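Local structure of Thiol:disulfide interchange protein DsbC (Haemophilus influenzae, 1T3B) at residues V90-L104 with T182-Y196. The protein probably acts as a periplasmic thiol:disulfide oxidoreductase and isomerase that forms and reshuffles disulfide bonds in other proteins. Numbering follows the deposited sequence.
Sequences VTVFMDITCHYCHLL and TPSIVTSTGELIGGY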
# COMPACT_ATOMS: atom_id res chain seq x y z
N VAL A 90 2.86 -27.81 -11.56
CA VAL A 90 2.48 -26.96 -10.45
C VAL A 90 3.28 -27.19 -9.16
O VAL A 90 3.56 -28.33 -8.81
CB VAL A 90 0.99 -27.11 -10.15
CG1 VAL A 90 0.21 -26.95 -11.43
CG2 VAL A 90 0.71 -28.47 -9.51
N THR A 91 3.64 -26.10 -8.48
CA THR A 91 4.37 -26.16 -7.22
C THR A 91 3.37 -26.02 -6.07
O THR A 91 2.59 -25.07 -6.03
CB THR A 91 5.39 -25.04 -7.11
OG1 THR A 91 6.25 -25.05 -8.24
CG2 THR A 91 6.22 -25.23 -5.86
N VAL A 92 3.41 -26.95 -5.14
CA VAL A 92 2.49 -26.98 -4.01
C VAL A 92 3.18 -26.73 -2.69
O VAL A 92 4.22 -27.34 -2.43
CB VAL A 92 1.80 -28.35 -3.93
CG1 VAL A 92 0.91 -28.44 -2.72
CG2 VAL A 92 1.04 -28.60 -5.18
N PHE A 93 2.64 -25.82 -1.88
CA PHE A 93 3.21 -25.57 -0.56
C PHE A 93 2.47 -26.51 0.36
O PHE A 93 1.25 -26.49 0.47
CB PHE A 93 3.02 -24.12 -0.13
CG PHE A 93 3.94 -23.16 -0.82
CD1 PHE A 93 3.64 -22.67 -2.08
CD2 PHE A 93 5.14 -22.78 -0.23
CE1 PHE A 93 4.52 -21.80 -2.74
CE2 PHE A 93 6.02 -21.93 -0.87
CZ PHE A 93 5.71 -21.43 -2.13
N MET A 94 3.22 -27.36 1.03
CA MET A 94 2.59 -28.37 1.84
C MET A 94 3.11 -28.49 3.25
O MET A 94 4.22 -28.06 3.55
CB MET A 94 2.74 -29.68 1.07
CG MET A 94 2.33 -30.90 1.79
SD MET A 94 3.63 -32.12 1.58
CE MET A 94 4.73 -31.65 2.86
N ASP A 95 2.29 -29.04 4.13
CA ASP A 95 2.64 -29.25 5.53
C ASP A 95 2.34 -30.71 5.83
O ASP A 95 1.37 -31.27 5.32
CB ASP A 95 1.81 -28.33 6.43
CG ASP A 95 2.31 -28.30 7.85
OD1 ASP A 95 2.45 -29.40 8.45
OD2 ASP A 95 2.57 -27.19 8.38
N ILE A 96 3.15 -31.33 6.67
CA ILE A 96 2.98 -32.75 6.96
C ILE A 96 1.88 -33.09 7.95
O ILE A 96 1.48 -34.25 8.08
CB ILE A 96 4.30 -33.37 7.46
CG1 ILE A 96 4.85 -32.56 8.63
CG2 ILE A 96 5.30 -33.38 6.33
CD1 ILE A 96 6.11 -33.10 9.18
N THR A 97 1.38 -32.07 8.63
CA THR A 97 0.33 -32.29 9.60
C THR A 97 -0.99 -31.74 9.07
O THR A 97 -1.83 -31.29 9.85
CB THR A 97 0.67 -31.57 10.91
OG1 THR A 97 0.85 -30.17 10.64
CG2 THR A 97 1.93 -32.15 11.53
N CYS A 98 -1.17 -31.76 7.75
CA CYS A 98 -2.38 -31.21 7.15
C CYS A 98 -3.16 -32.25 6.34
O CYS A 98 -2.69 -32.77 5.33
CB CYS A 98 -1.98 -29.99 6.30
SG CYS A 98 -2.80 -29.73 4.70
N HIS A 99 -4.37 -32.55 6.81
CA HIS A 99 -5.25 -33.54 6.18
C HIS A 99 -5.40 -33.46 4.67
O HIS A 99 -5.35 -34.48 3.98
CB HIS A 99 -6.65 -33.48 6.80
CG HIS A 99 -7.64 -34.40 6.15
ND1 HIS A 99 -8.76 -33.93 5.50
CD2 HIS A 99 -7.69 -35.75 6.06
CE1 HIS A 99 -9.46 -34.95 5.03
NE2 HIS A 99 -8.83 -36.07 5.35
N TYR A 100 -5.58 -32.25 4.15
CA TYR A 100 -5.76 -32.06 2.72
C TYR A 100 -4.45 -32.14 1.95
O TYR A 100 -4.44 -32.51 0.78
CB TYR A 100 -6.48 -30.73 2.45
CG TYR A 100 -7.99 -30.82 2.63
CD1 TYR A 100 -8.77 -31.53 1.72
CD2 TYR A 100 -8.62 -30.24 3.73
CE1 TYR A 100 -10.15 -31.65 1.90
CE2 TYR A 100 -9.99 -30.36 3.92
CZ TYR A 100 -10.75 -31.07 3.00
OH TYR A 100 -12.10 -31.20 3.18
N CYS A 101 -3.35 -31.78 2.59
CA CYS A 101 -2.06 -31.89 1.93
C CYS A 101 -1.90 -33.40 1.81
O CYS A 101 -1.46 -33.92 0.79
CB CYS A 101 -0.95 -31.33 2.81
SG CYS A 101 -1.24 -29.63 3.36
N HIS A 102 -2.27 -34.09 2.88
CA HIS A 102 -2.17 -35.53 2.88
C HIS A 102 -2.97 -36.11 1.72
O HIS A 102 -2.43 -36.84 0.89
CB HIS A 102 -2.67 -36.10 4.19
CG HIS A 102 -2.77 -37.59 4.18
ND1 HIS A 102 -1.66 -38.41 4.21
CD2 HIS A 102 -3.84 -38.42 4.08
CE1 HIS A 102 -2.05 -39.68 4.13
NE2 HIS A 102 -3.37 -39.70 4.05
N LEU A 103 -4.25 -35.78 1.69
CA LEU A 103 -5.17 -36.25 0.66
C LEU A 103 -4.62 -35.97 -0.73
O LEU A 103 -4.60 -36.85 -1.59
CB LEU A 103 -6.53 -35.57 0.82
CG LEU A 103 -7.67 -36.09 -0.07
CD1 LEU A 103 -7.94 -37.54 0.27
CD2 LEU A 103 -8.92 -35.24 0.12
N LEU A 104 -4.18 -34.74 -0.96
CA LEU A 104 -3.61 -34.37 -2.24
C LEU A 104 -2.47 -35.34 -2.59
O LEU A 104 -2.33 -35.77 -3.72
CB LEU A 104 -3.11 -32.92 -2.17
CG LEU A 104 -1.90 -32.32 -2.91
CD1 LEU A 104 -1.68 -32.93 -4.28
CD2 LEU A 104 -2.15 -30.84 -3.05
N THR A 182 -2.60 -24.56 3.86
CA THR A 182 -2.12 -25.60 2.96
C THR A 182 -3.16 -26.68 2.73
O THR A 182 -3.99 -26.96 3.57
CB THR A 182 -0.82 -26.23 3.51
OG1 THR A 182 -1.01 -26.65 4.86
CG2 THR A 182 0.32 -25.21 3.48
N PRO A 183 -3.10 -27.33 1.56
CA PRO A 183 -2.13 -27.07 0.49
C PRO A 183 -2.44 -25.80 -0.29
O PRO A 183 -3.54 -25.27 -0.21
CB PRO A 183 -2.25 -28.31 -0.38
CG PRO A 183 -3.69 -28.62 -0.27
CD PRO A 183 -3.96 -28.46 1.20
N SER A 184 -1.45 -25.32 -1.03
CA SER A 184 -1.62 -24.14 -1.85
C SER A 184 -0.82 -24.39 -3.12
O SER A 184 0.39 -24.50 -3.06
CB SER A 184 -1.12 -22.89 -1.13
OG SER A 184 -1.89 -22.61 0.02
N ILE A 185 -1.52 -24.49 -4.25
CA ILE A 185 -0.94 -24.75 -5.56
C ILE A 185 -0.56 -23.47 -6.31
O ILE A 185 -1.41 -22.64 -6.59
CB ILE A 185 -1.92 -25.50 -6.46
CG1 ILE A 185 -2.32 -26.85 -5.85
CG2 ILE A 185 -1.31 -25.67 -7.82
CD1 ILE A 185 -3.53 -26.81 -4.96
N VAL A 186 0.72 -23.33 -6.65
CA VAL A 186 1.16 -22.16 -7.40
C VAL A 186 1.35 -22.57 -8.84
O VAL A 186 2.15 -23.45 -9.15
CB VAL A 186 2.48 -21.60 -6.88
CG1 VAL A 186 2.95 -20.46 -7.76
CG2 VAL A 186 2.31 -21.13 -5.45
N THR A 187 0.60 -21.94 -9.72
CA THR A 187 0.64 -22.24 -11.15
C THR A 187 2.01 -21.97 -11.76
O THR A 187 2.80 -21.22 -11.21
CB THR A 187 -0.43 -21.42 -11.88
OG1 THR A 187 -1.30 -22.30 -12.60
CG2 THR A 187 0.21 -20.42 -12.82
N SER A 188 2.27 -22.60 -12.90
CA SER A 188 3.54 -22.42 -13.58
C SER A 188 3.65 -21.03 -14.19
O SER A 188 4.74 -20.59 -14.56
CB SER A 188 3.70 -23.48 -14.67
OG SER A 188 2.50 -23.63 -15.41
N THR A 189 2.52 -20.34 -14.29
CA THR A 189 2.49 -18.98 -14.83
C THR A 189 2.45 -17.99 -13.66
O THR A 189 1.93 -16.89 -13.78
CB THR A 189 1.23 -18.73 -15.73
OG1 THR A 189 0.06 -18.60 -14.92
CG2 THR A 189 1.05 -19.89 -16.72
N GLY A 190 3.00 -18.43 -12.53
CA GLY A 190 3.06 -17.61 -11.33
C GLY A 190 1.76 -17.42 -10.58
O GLY A 190 1.77 -16.83 -9.49
N GLU A 191 0.65 -17.91 -11.12
CA GLU A 191 -0.65 -17.70 -10.47
C GLU A 191 -0.72 -18.26 -9.05
O GLU A 191 0.28 -18.34 -8.36
CB GLU A 191 -1.79 -18.27 -11.32
CG GLU A 191 -3.11 -17.54 -11.10
CD GLU A 191 -4.25 -18.05 -11.98
OE1 GLU A 191 -4.73 -19.18 -11.73
OE2 GLU A 191 -4.66 -17.33 -12.92
N LEU A 192 -1.92 -18.62 -8.60
CA LEU A 192 -2.07 -19.12 -7.25
C LEU A 192 -3.49 -19.54 -6.91
O LEU A 192 -4.30 -18.72 -6.51
CB LEU A 192 -1.63 -18.05 -6.26
CG LEU A 192 -2.02 -18.27 -4.80
CD1 LEU A 192 -1.45 -19.59 -4.30
CD2 LEU A 192 -1.49 -17.11 -3.97
N ILE A 193 -3.78 -20.82 -7.06
CA ILE A 193 -5.11 -21.32 -6.75
C ILE A 193 -5.08 -21.89 -5.34
O ILE A 193 -5.79 -22.85 -5.04
CB ILE A 193 -5.52 -22.45 -7.68
CG1 ILE A 193 -4.78 -22.31 -9.01
CG2 ILE A 193 -7.03 -22.43 -7.86
CD1 ILE A 193 -4.84 -23.57 -9.85
N GLY A 194 -4.23 -21.30 -4.50
CA GLY A 194 -4.08 -21.75 -3.12
C GLY A 194 -5.31 -22.41 -2.52
O GLY A 194 -6.35 -21.77 -2.38
N GLY A 195 -5.17 -23.67 -2.15
CA GLY A 195 -6.26 -24.41 -1.55
C GLY A 195 -6.30 -25.79 -2.18
O GLY A 195 -5.77 -25.98 -3.26
N TYR A 196 -6.92 -26.76 -1.53
CA TYR A 196 -6.97 -28.08 -2.12
C TYR A 196 -7.86 -28.09 -3.35
O TYR A 196 -8.87 -27.39 -3.41
CB TYR A 196 -7.49 -29.10 -1.11
CG TYR A 196 -7.72 -30.48 -1.70
CD1 TYR A 196 -6.70 -31.17 -2.35
CD2 TYR A 196 -8.96 -31.11 -1.58
CE1 TYR A 196 -6.90 -32.45 -2.86
CE2 TYR A 196 -9.18 -32.39 -2.09
CZ TYR A 196 -8.15 -33.06 -2.72
OH TYR A 196 -8.36 -34.33 -3.21
O HOH W 1 4.86 -24.17 -10.55
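T91 and F93 face V186 and S184 as hydrogen-bonded pairs of two antiparallel strands, 90-94 and 184-186. V186 N gives a nearly straight bond to T91 O (2.6 Å, 174° at the hydrogen), and F93 N reaches S184 O at 2.9 Å; T91 N to V186 O and a weak S184 N to F93 O bond complete the ladder. V186 O accepts a second hydrogen bond, from a water that in turn accepts from T91 OG1 at 2.8 Å; this hydroxyl also bonds R119, while S184 OG is bonded to the carbonyl of G181. V186 CG2 meets the edge of the F93 ring, 3.6 Å from CE1. On the other face of the sheet, V92 CG2 lies alongside I185 CG1 and V92 CG1 alongside P183 CB.

Beyond the ladder, the cis-proline loop of the thioredoxin fold lies against the redox-active C98-C101 disulfide. T182 O comes within 3.2 Å of C98 SG, and T182 OG1, set between the residue's backbone N and carbonyl carbon (chi1 53°), lies 3.3 Å from C101 SG. P183 CD rests on Y100 CB, and its CB on L104 CD2. Ahead of the helix, D95 OD1 accepts two bonds from T97: the backbone N closes an Asx turn and OG1 comes from above the carboxylate plane. D95 OD2 is satisfied by R125 N. The Y196 ring lies obliquely to that of Y100 (planes at 34°) and touches L103 CD2, its hydroxyl bonded to Q107.

Strand 184-186 is an edge strand of the mixed sheet within this chain, with 79-81 at the other edge; strand 88-94 pairs in parallel with 116-122 on its far side. Helix 199-208 packs on V90 and I185, helix 131-141 on M94 and D95.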